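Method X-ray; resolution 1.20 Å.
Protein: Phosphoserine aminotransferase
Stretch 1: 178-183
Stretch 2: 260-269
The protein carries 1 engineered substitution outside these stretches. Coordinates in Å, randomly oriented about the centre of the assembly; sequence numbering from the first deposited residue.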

ATOM      1  N   ILE A 178      -3.917  17.713   4.701  1.00 12.89           N
ATOM      2  CA  ILE A 178      -5.168  17.221   5.268  1.00 12.05           C
ATOM      3  C   ILE A 178      -5.066  17.078   6.763  1.00 11.66           C
ATOM      4  O   ILE A 178      -4.065  16.586   7.317  1.00 12.26           O
ATOM      5  CB  ILE A 178      -5.564  15.879   4.611  1.00 12.13           C
ATOM      6  CG1 ILE A 178      -7.072  15.639   4.810  1.00 16.10           C
ATOM      7  CG2 ILE A 178      -4.702  14.753   5.132  1.00 15.08           C
ATOM      8  CD1 ILE A 178      -7.584  14.436   4.048  1.00 14.84           C
ATOM      9  N   LEU A 179      -6.106  17.485   7.456  1.00 11.99           N
ATOM     10  CA  LEU A 179      -6.180  17.508   8.925  1.00 12.40           C
ATOM     11  C   LEU A 179      -5.063  18.340   9.563  1.00 10.79           C
ATOM     12  O   LEU A 179      -4.664  18.081  10.687  1.00 12.12           O
ATOM     13  CB  LEU A 179      -6.211  16.085   9.520  1.00 11.76           C
ATOM     14  CG  LEU A 179      -7.206  15.126   8.904  1.00 13.31           C
ATOM     15  CD1 LEU A 179      -7.217  13.824   9.737  1.00 16.16           C
ATOM     16  CD2 LEU A 179      -8.626  15.691   8.813  1.00 14.90           C
ATOM     17  N   SER A 180      -4.669  19.400   8.844  1.00 11.74           N
ATOM     18  CA  SER A 180      -3.822  20.436   9.440  1.00 10.74           C
ATOM     19  C   SER A 180      -4.659  21.632   9.870  1.00 11.77           C
ATOM     20  O   SER A 180      -4.146  22.520  10.572  1.00 14.14           O
ATOM     21  CB  SER A 180      -2.770  20.929   8.457  1.00 13.16           C
ATOM     22  OG  SER A 180      -3.339  21.573   7.349  1.00 12.83           O
ATOM     23  N   ARG A 181      -5.918  21.653   9.456  1.00 12.74           N
ATOM     24  CA  ARG A 181      -6.720  22.850   9.635  1.00 15.56           C
ATOM     25  C   ARG A 181      -8.183  22.476   9.456  1.00 15.40           C
ATOM     26  O   ARG A 181      -8.457  21.563   8.685  1.00 14.69           O
ATOM     27  CB  ARG A 181      -6.338  23.963   8.637  1.00 18.67           C
ATOM     28  CG  ARG A 181      -6.262  23.550   7.184  1.00 23.91           C
ATOM     29  CD  ARG A 181      -6.572  24.622   6.144  1.00 31.64           C
ATOM     30  NE  ARG A 181      -6.267  24.045   4.818  1.00 36.30           N
ATOM     31  CZ  ARG A 181      -5.963  24.816   3.772  1.00 32.72           C
ATOM     32  NH1 ARG A 181      -5.675  24.293   2.574  1.00 18.15           N
ATOM     33  NH2 ARG A 181      -5.959  26.150   3.945  1.00 42.34           N
ATOM     34  N   PRO A 182      -9.088  23.155  10.117  1.00 13.80           N
ATOM     35  CA  PRO A 182     -10.509  22.922   9.841  1.00 15.00           C
ATOM     36  C   PRO A 182     -10.791  23.313   8.397  1.00 15.59           C
ATOM     37  O   PRO A 182     -10.235  24.223   7.797  1.00 15.33           O
ATOM     38  CB  PRO A 182     -11.235  23.892  10.771  1.00 17.24           C
ATOM     39  CG  PRO A 182     -10.229  24.241  11.822  1.00 18.28           C
ATOM     40  CD  PRO A 182      -8.872  24.189  11.149  1.00 16.81           C
ATOM     41  N   PHE A 183     -11.725  22.559   7.821  1.00 15.66           N
ATOM     42  CA  PHE A 183     -12.358  22.914   6.580  1.00 15.94           C
ATOM     43  C   PHE A 183     -13.736  22.246   6.579  1.00 16.52           C
ATOM     44  O   PHE A 183     -13.970  21.284   7.320  1.00 18.65           O
ATOM     45  CB  PHE A 183     -11.526  22.531   5.362  1.00 17.31           C
ATOM     46  CG  PHE A 183     -11.398  21.058   5.059  1.00 15.47           C
ATOM     47  CD1 PHE A 183     -12.212  20.396   4.143  1.00 18.40           C
ATOM     48  CD2 PHE A 183     -10.431  20.332   5.711  1.00 16.97           C
ATOM     49  CE1 PHE A 183     -12.088  19.032   3.892  1.00 16.62           C
ATOM     50  CE2 PHE A 183     -10.253  18.981   5.459  1.00 13.82           C
ATOM     51  CZ  PHE A 183     -11.061  18.357   4.532  1.00 17.12           C
ATOM     52  N   GLY A 260      -7.688  18.731  18.396  1.00 14.22           N
ATOM     53  CA  GLY A 260      -8.297  18.559  17.099  1.00 14.32           C
ATOM     54  C   GLY A 260      -7.725  19.488  16.065  1.00 12.54           C
ATOM     55  O   GLY A 260      -6.581  19.961  16.167  1.00 13.91           O
ATOM     56  N   LEU A 261      -8.535  19.786  15.008  1.00 12.56           N
ATOM     57  CA  LEU A 261      -7.983  20.523  13.903  1.00 12.63           C
ATOM     58  C   LEU A 261      -7.711  21.967  14.285  1.00 12.50           C
ATOM     59  O   LEU A 261      -6.744  22.530  13.773  1.00 14.26           O
ATOM     60  CB  LEU A 261      -8.951  20.446  12.700  1.00 12.29           C
ATOM     61  CG  LEU A 261      -9.244  19.031  12.207  1.00 12.78           C
ATOM     62  CD1 LEU A 261     -10.069  19.066  10.940  1.00 13.87           C
ATOM     63  CD2 LEU A 261      -7.929  18.278  12.008  1.00 15.50           C
ATOM     64  N   GLU A 262      -8.515  22.531  15.168  1.00 14.45           N
ATOM     65  CA  GLU A 262      -8.202  23.886  15.639  1.00 14.26           C
ATOM     66  C   GLU A 262      -6.888  23.899  16.409  1.00 13.84           C
ATOM     67  O   GLU A 262      -6.096  24.822  16.280  1.00 13.76           O
ATOM     68  CB  GLU A 262      -9.306  24.424  16.550  1.00 18.81           C
ATOM     69  CG  GLU A 262     -10.556  24.827  15.821  1.00 21.91           C
ATOM     70  CD  GLU A 262     -10.500  26.153  15.108  1.00 29.50           C
ATOM     71  OE1 GLU A 262      -9.429  26.799  15.149  1.00 41.04           O
ATOM     72  OE2 GLU A 262     -11.562  26.502  14.538  1.00 44.06           O
ATOM     73  N   GLY A 263      -6.651  22.847  17.203  1.00 13.43           N
ATOM     74  CA  GLY A 263      -5.398  22.833  17.978  1.00 13.72           C
ATOM     75  C   GLY A 263      -4.187  22.672  17.080  1.00 14.37           C
ATOM     76  O   GLY A 263      -3.222  23.425  17.328  1.00 13.80           O
ATOM     77  N   VAL A 264      -4.195  21.749  16.111  1.00 12.45           N
ATOM     78  CA  VAL A 264      -3.027  21.561  15.280  1.00 12.67           C
ATOM     79  C   VAL A 264      -2.826  22.780  14.393  1.00 11.95           C
ATOM     80  O   VAL A 264      -1.692  23.208  14.140  1.00 13.21           O
ATOM     81  CB  VAL A 264      -3.023  20.264  14.437  1.00 12.43           C
ATOM     82  CG1 VAL A 264      -2.908  19.070  15.402  1.00 13.67           C
ATOM     83  CG2 VAL A 264      -4.236  20.146  13.544  1.00 14.20           C
ATOM     84  N   GLN A 265      -3.913  23.421  13.990  1.00 12.54           N
ATOM     85  CA  GLN A 265      -3.792  24.633  13.186  1.00 13.91           C
ATOM     86  C   GLN A 265      -3.042  25.703  13.949  1.00 12.64           C
ATOM     87  O   GLN A 265      -2.156  26.374  13.389  1.00 13.08           O
ATOM     88  CB  GLN A 265      -5.203  25.121  12.779  1.00 15.48           C
ATOM     89  CG  GLN A 265      -5.074  26.336  11.850  1.00 17.68           C
ATOM     90  CD  GLN A 265      -6.418  26.906  11.462  1.00 22.55           C
ATOM     91  OE1 GLN A 265      -7.356  27.038  12.257  1.00 28.19           O
ATOM     92  NE2 GLN A 265      -6.468  27.242  10.173  1.00 33.14           N
ATOM     93  N   GLN A 266      -3.429  25.878  15.212  1.00 11.93           N
ATOM     94  CA  GLN A 266      -2.767  26.922  16.005  1.00 13.74           C
ATOM     95  C   GLN A 266      -1.310  26.614  16.177  1.00 12.65           C
ATOM     96  O   GLN A 266      -0.456  27.513  16.074  1.00 12.77           O
ATOM     97  CB  GLN A 266      -3.508  26.996  17.338  1.00 13.83           C
ATOM     98  CG  GLN A 266      -2.836  27.910  18.354  1.00 15.97           C
ATOM     99  CD  GLN A 266      -3.629  27.978  19.634  1.00 17.13           C
ATOM    100  OE1 GLN A 266      -4.143  29.029  19.988  1.00 25.43           O
ATOM    101  NE2 GLN A 266      -3.764  26.907  20.390  1.00 20.17           N
ATOM    102  N   ALA A 267      -1.027  25.325  16.459  1.00 13.00           N
ATOM    103  CA  ALA A 267       0.369  24.920  16.634  1.00 12.10           C
ATOM    104  C   ALA A 267       1.189  25.088  15.360  1.00 13.05           C
ATOM    105  O   ALA A 267       2.356  25.529  15.388  1.00 13.07           O
ATOM    106  CB  ALA A 267       0.480  23.479  17.113  1.00 12.64           C
ATOM    107  N   ASN A 268       0.628  24.747  14.232  1.00 11.86           N
ATOM    108  CA  ASN A 268       1.335  24.880  12.970  1.00 12.00           C
ATOM    109  C   ASN A 268       1.485  26.341  12.579  1.00 12.46           C
ATOM    110  O   ASN A 268       2.516  26.656  12.008  1.00 12.64           O
ATOM    111  CB  ASN A 268       0.540  24.126  11.889  1.00 12.31           C
ATOM    112  CG  ASN A 268       0.473  22.637  12.131  1.00 12.45           C
ATOM    113  OD1 ASN A 268       1.261  22.078  12.883  1.00 14.04           O
ATOM    114  ND2 ASN A 268      -0.502  21.999  11.499  1.00 13.62           N
ATOM    115  N   ARG A 269       0.480  27.185  12.869  1.00 12.66           N
ATOM    116  CA  ARG A 269       0.663  28.607  12.526  1.00 12.63           C
ATOM    117  C   ARG A 269       1.836  29.168  13.299  1.00 13.00           C
ATOM    118  O   ARG A 269       2.615  29.986  12.788  1.00 14.03           O
ATOM    119  CB  ARG A 269      -0.638  29.328  12.843  1.00 13.87           C
ATOM    120  CG  ARG A 269      -0.590  30.849  12.581  1.00 15.04           C
ATOM    121  CD  ARG A 269      -0.793  31.254  11.163  1.00 16.04           C
ATOM    122  NE  ARG A 269       0.259  30.958  10.199  1.00 15.48           N
ATOM    123  CZ  ARG A 269       1.294  31.773   9.991  1.00 14.45           C
ATOM    124  NH1 ARG A 269       1.457  32.906  10.683  1.00 17.47           N
ATOM    125  NH2 ARG A 269       2.179  31.418   9.073  1.00 14.58           N
TER
HETATM  126  O   HOH W   1      -1.985  24.073   9.818  1.00 17.37           O

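An irregular segment packs against one face of a helix by van der Waals contact, with no direct hydrogen bond between them and a single water bridging their polar groups. Leu261, its CA-to-CB bond directed toward the loop, is the centre of the apolar part. The branched end of Leu261 lets its CD2 meet Leu179 CB at 3.7 Å while its CD1 lies 3.7 Å from Arg181 O; Leu261 CB rests 4.1 Å from Pro182 CD. Proline suits this place because the nitrogen of Pro182, which carries no hydrogen, can sit 3.7 Å from Leu261 CB without an unmet donor, and the ring adds carbon surface; Pro182 CD also lies 3.4 Å from Gln265 OE1. One turn along the helix, Val264 turns a methyl to the loop backbone, CG2 standing 3.6 Å from Leu179 O.

The polar part centres on the carbonyl of Ser180. Ser180 O approaches Gln265 CA at 3.4 Å, a CA-H...O contact, and accepts a hydrogen bond from the water at 2.8 Å. The same water accepts one from Asn268 ND2 at 3.1 Å, so the amide of buried Asn268 is linked to Ser180 O by hydrogen bonds through water; Asn268 ND2 and Ser180 O are themselves 3.8 Å apart. Gln265, in an extended t,t conformation, lays its aliphatic stem beside the loop and brings NE2 within 3.6 Å of Arg181 CB, while the arginine's guanidinium leads away to hydrogen bonds elsewhere in the structure.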